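Local coordinates for protein amidohydrolase (Xanthomonas campestris pv. campestris, PDB 4DZH) that probably acts as a metal-dependent deaminase of adenosine-type nucleosides such as 5'-methylthioadenosine, and binds zinc in an amidohydrolase TIM barrel, at residues I18-I26 against R66-G74. Numbering follows the deposited sequence.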
loop_
_atom_site.group_PDB
_atom_site.type_symbol
_atom_site.label_atom_id
_atom_site.label_comp_id
_atom_site.label_asym_id
_atom_site.label_seq_id
_atom_site.Cartn_x
_atom_site.Cartn_y
_atom_site.Cartn_z
ATOM N N ILE A 18 6.984 -26.734 12.237
ATOM C CA ILE A 18 6.229 -26.012 11.203
ATOM C C ILE A 18 6.907 -26.302 9.894
ATOM O O ILE A 18 8.048 -25.916 9.711
ATOM C CB ILE A 18 6.235 -24.463 11.440
ATOM C CG1 ILE A 18 5.615 -24.139 12.785
ATOM C CG2 ILE A 18 5.457 -23.724 10.332
ATOM C CD1 ILE A 18 5.954 -22.739 13.306
ATOM N N GLU A 19 6.216 -26.985 8.979
ATOM C CA GLU A 19 6.779 -27.217 7.648
ATOM C C GLU A 19 6.207 -26.222 6.662
ATOM O O GLU A 19 4.995 -26.045 6.617
ATOM C CB GLU A 19 6.483 -28.639 7.154
ATOM C CG GLU A 19 6.960 -29.760 8.090
ATOM C CD GLU A 19 6.385 -31.098 7.665
ATOM O OE1 GLU A 19 5.467 -31.109 6.780
ATOM O OE2 GLU A 19 6.844 -32.132 8.212
ATOM N N ALA A 20 7.075 -25.641 5.837
ATOM C CA ALA A 20 6.613 -24.624 4.888
ATOM C C ALA A 20 7.243 -24.740 3.501
ATOM O O ALA A 20 8.370 -25.240 3.341
ATOM C CB ALA A 20 6.874 -23.251 5.454
ATOM N N GLY A 21 6.568 -24.161 2.506
ATOM C CA GLY A 21 7.138 -24.128 1.175
ATOM C C GLY A 21 8.461 -23.389 1.111
ATOM O O GLY A 21 9.350 -23.741 0.340
ATOM N N TYR A 22 8.573 -22.324 1.900
ATOM C CA TYR A 22 9.752 -21.452 1.871
ATOM C C TYR A 22 10.016 -20.998 3.276
ATOM O O TYR A 22 9.074 -20.647 4.013
ATOM C CB TYR A 22 9.521 -20.222 0.979
ATOM C CG TYR A 22 9.163 -20.623 -0.414
ATOM C CD1 TYR A 22 10.155 -20.863 -1.355
ATOM C CD2 TYR A 22 7.823 -20.785 -0.788
ATOM C CE1 TYR A 22 9.832 -21.256 -2.649
ATOM C CE2 TYR A 22 7.483 -21.193 -2.081
ATOM C CZ TYR A 22 8.494 -21.416 -3.009
ATOM O OH TYR A 22 8.184 -21.811 -4.304
ATOM N N VAL A 23 11.280 -21.068 3.686
ATOM C CA VAL A 23 11.674 -20.437 4.946
ATOM C C VAL A 23 12.622 -19.278 4.660
ATOM O O VAL A 23 13.609 -19.441 3.947
ATOM C CB VAL A 23 12.365 -21.433 5.931
ATOM C CG1 VAL A 23 12.907 -20.708 7.158
ATOM C CG2 VAL A 23 11.377 -22.553 6.316
ATOM N N VAL A 24 12.305 -18.094 5.193
ATOM C CA VAL A 24 13.122 -16.917 4.982
ATOM C C VAL A 24 13.775 -16.520 6.302
ATOM O O VAL A 24 13.146 -15.882 7.146
ATOM C CB VAL A 24 12.263 -15.738 4.455
ATOM C CG1 VAL A 24 13.136 -14.522 4.252
ATOM C CG2 VAL A 24 11.487 -16.169 3.177
ATOM N N PRO A 25 15.039 -16.930 6.517
ATOM C CA PRO A 25 15.624 -16.797 7.857
ATOM C C PRO A 25 16.080 -15.387 8.256
ATOM O O PRO A 25 16.260 -15.176 9.457
ATOM C CB PRO A 25 16.820 -17.756 7.808
ATOM C CG PRO A 25 17.263 -17.721 6.346
ATOM C CD PRO A 25 15.954 -17.570 5.546
ATOM N N ILE A 26 16.264 -14.500 7.277
ATOM C CA ILE A 26 16.755 -13.123 7.420
ATOM C C ILE A 26 18.277 -13.146 7.658
ATOM O O ILE A 26 19.025 -12.397 7.011
ATOM C CB ILE A 26 16.026 -12.336 8.533
ATOM C CG1 ILE A 26 14.517 -12.295 8.256
ATOM C CG2 ILE A 26 16.573 -10.909 8.642
ATOM C CD1 ILE A 26 14.122 -11.621 6.953
ATOM N N ARG A 66 2.487 -26.122 5.891
ATOM C CA ARG A 66 2.003 -25.035 5.034
ATOM C C ARG A 66 2.860 -25.064 3.790
ATOM O O ARG A 66 3.765 -24.256 3.630
ATOM C CB ARG A 66 2.172 -23.702 5.762
ATOM C CG ARG A 66 1.315 -23.561 6.985
ATOM C CD ARG A 66 -0.180 -23.492 6.674
ATOM N NE ARG A 66 -0.950 -23.281 7.907
ATOM C CZ ARG A 66 -1.520 -24.242 8.641
ATOM N NH1 ARG A 66 -1.432 -25.539 8.295
ATOM N NH2 ARG A 66 -2.203 -23.927 9.741
ATOM N N PRO A 67 2.625 -26.047 2.912
ATOM C CA PRO A 67 3.545 -26.227 1.781
ATOM C C PRO A 67 3.525 -25.094 0.753
ATOM O O PRO A 67 4.454 -25.013 -0.061
ATOM C CB PRO A 67 3.062 -27.533 1.164
ATOM C CG PRO A 67 1.636 -27.634 1.588
ATOM C CD PRO A 67 1.547 -27.051 2.932
ATOM N N ASP A 68 2.516 -24.226 0.806
ATOM C CA ASP A 68 2.374 -23.130 -0.171
ATOM C C ASP A 68 2.854 -21.801 0.408
ATOM O O ASP A 68 2.796 -20.751 -0.270
ATOM C CB ASP A 68 0.912 -22.976 -0.621
ATOM C CG ASP A 68 0.414 -24.163 -1.453
ATOM O OD1 ASP A 68 1.199 -24.709 -2.269
ATOM O OD2 ASP A 68 -0.774 -24.534 -1.300
ATOM N N ALA A 69 3.340 -21.837 1.642
ATOM C CA ALA A 69 3.554 -20.582 2.382
ATOM C C ALA A 69 5.028 -20.286 2.512
ATOM O O ALA A 69 5.847 -21.222 2.511
ATOM C CB ALA A 69 2.939 -20.665 3.793
ATOM N N ALA A 70 5.356 -18.998 2.686
ATOM C CA ALA A 70 6.671 -18.574 3.186
ATOM C C ALA A 70 6.569 -18.452 4.694
ATOM O O ALA A 70 5.593 -17.927 5.223
ATOM C CB ALA A 70 7.049 -17.231 2.610
ATOM N N LEU A 71 7.576 -18.950 5.409
ATOM C CA LEU A 71 7.678 -18.752 6.852
ATOM C C LEU A 71 8.812 -17.758 7.107
ATOM O O LEU A 71 9.924 -17.937 6.602
ATOM C CB LEU A 71 7.953 -20.104 7.551
ATOM C CG LEU A 71 8.020 -20.112 9.087
ATOM C CD1 LEU A 71 6.743 -19.731 9.795
ATOM C CD2 LEU A 71 8.438 -21.522 9.550
ATOM N N MET A 72 8.506 -16.684 7.824
ATOM C CA MET A 72 9.476 -15.621 8.117
ATOM C C MET A 72 9.288 -15.176 9.583
ATOM O O MET A 72 8.287 -15.533 10.234
ATOM C CB MET A 72 9.235 -14.439 7.172
ATOM C CG MET A 72 7.927 -13.754 7.410
ATOM S SD MET A 72 7.653 -12.467 6.183
ATOM C CE MET A 72 6.387 -11.551 7.059
ATOM N N PRO A 73 10.252 -14.399 10.130
ATOM C CA PRO A 73 10.061 -13.830 11.478
ATOM C C PRO A 73 8.899 -12.851 11.465
ATOM O O PRO A 73 8.628 -12.253 10.412
ATOM C CB PRO A 73 11.357 -13.049 11.720
ATOM C CG PRO A 73 12.390 -13.630 10.747
ATOM C CD PRO A 73 11.526 -13.955 9.522
ATOM N N GLY A 74 8.249 -12.708 12.625
ATOM C CA GLY A 74 7.219 -11.686 12.733
ATOM C C GLY A 74 7.775 -10.322 12.385
ATOM O O GLY A 74 8.934 -9.984 12.623
#
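Ala20 pairs with Arg66, and beyond a beta bulge Tyr22 and Val23 pair with Ala70 and Leu71, all in parallel register. Both segments turn a corner here, 18-26 at Gly21 and 66-74 through a type I turn from Arg66 to Ala69: 66-74 passes from the small beta domain of this amidohydrolase into the first strand of its TIM barrel, 69-80, and 18-26 follows alongside as the short strand 22-23. Before the corner, Arg66 N donates to Glu19 O at 2.6 Å, nearly head-on to the carbonyl. At the corner, Arg66 O takes two N-H groups from opposite faces of its plane: Gly21 N at 3.0 Å, and Ala69 N, which closes the turn. Tyr22 N then bonds to Ala69 O in the carbonyl plane, and the same oxygen lies at the edge of the tyrosine ring, near CD2. Leu71 bonds to 18-26 through both its backbone groups, its N donating to Tyr22 O at 2.7 Å and its O accepting from Val24 N almost linearly (N-H...O 174°).

The Leu71 side chain fills the angle between the two arms of 18-26. Its CB lies near Tyr22 O and 3.9 Å from Ala20 CB, with Val23 CG2 a little farther off. CG, anti to the backbone N (chi1 -177°), leads toward the arm before the corner, where CD2 meets Ile18 CG2 at 3.8 Å, the side chains crossing at about a right angle; CD1 stays looser, 4.2 Å from Ile18 CG2. Val38 of strand 36-41 and Leu381 and Cys383 of strand 381-385 also pack on this leucine, which thus touches both their sheets. At the far end, beside helix 349-363, Ile26 CG1 rests against the Pro73 ring, 3.5 Å from CG and 3.6 Å from CD.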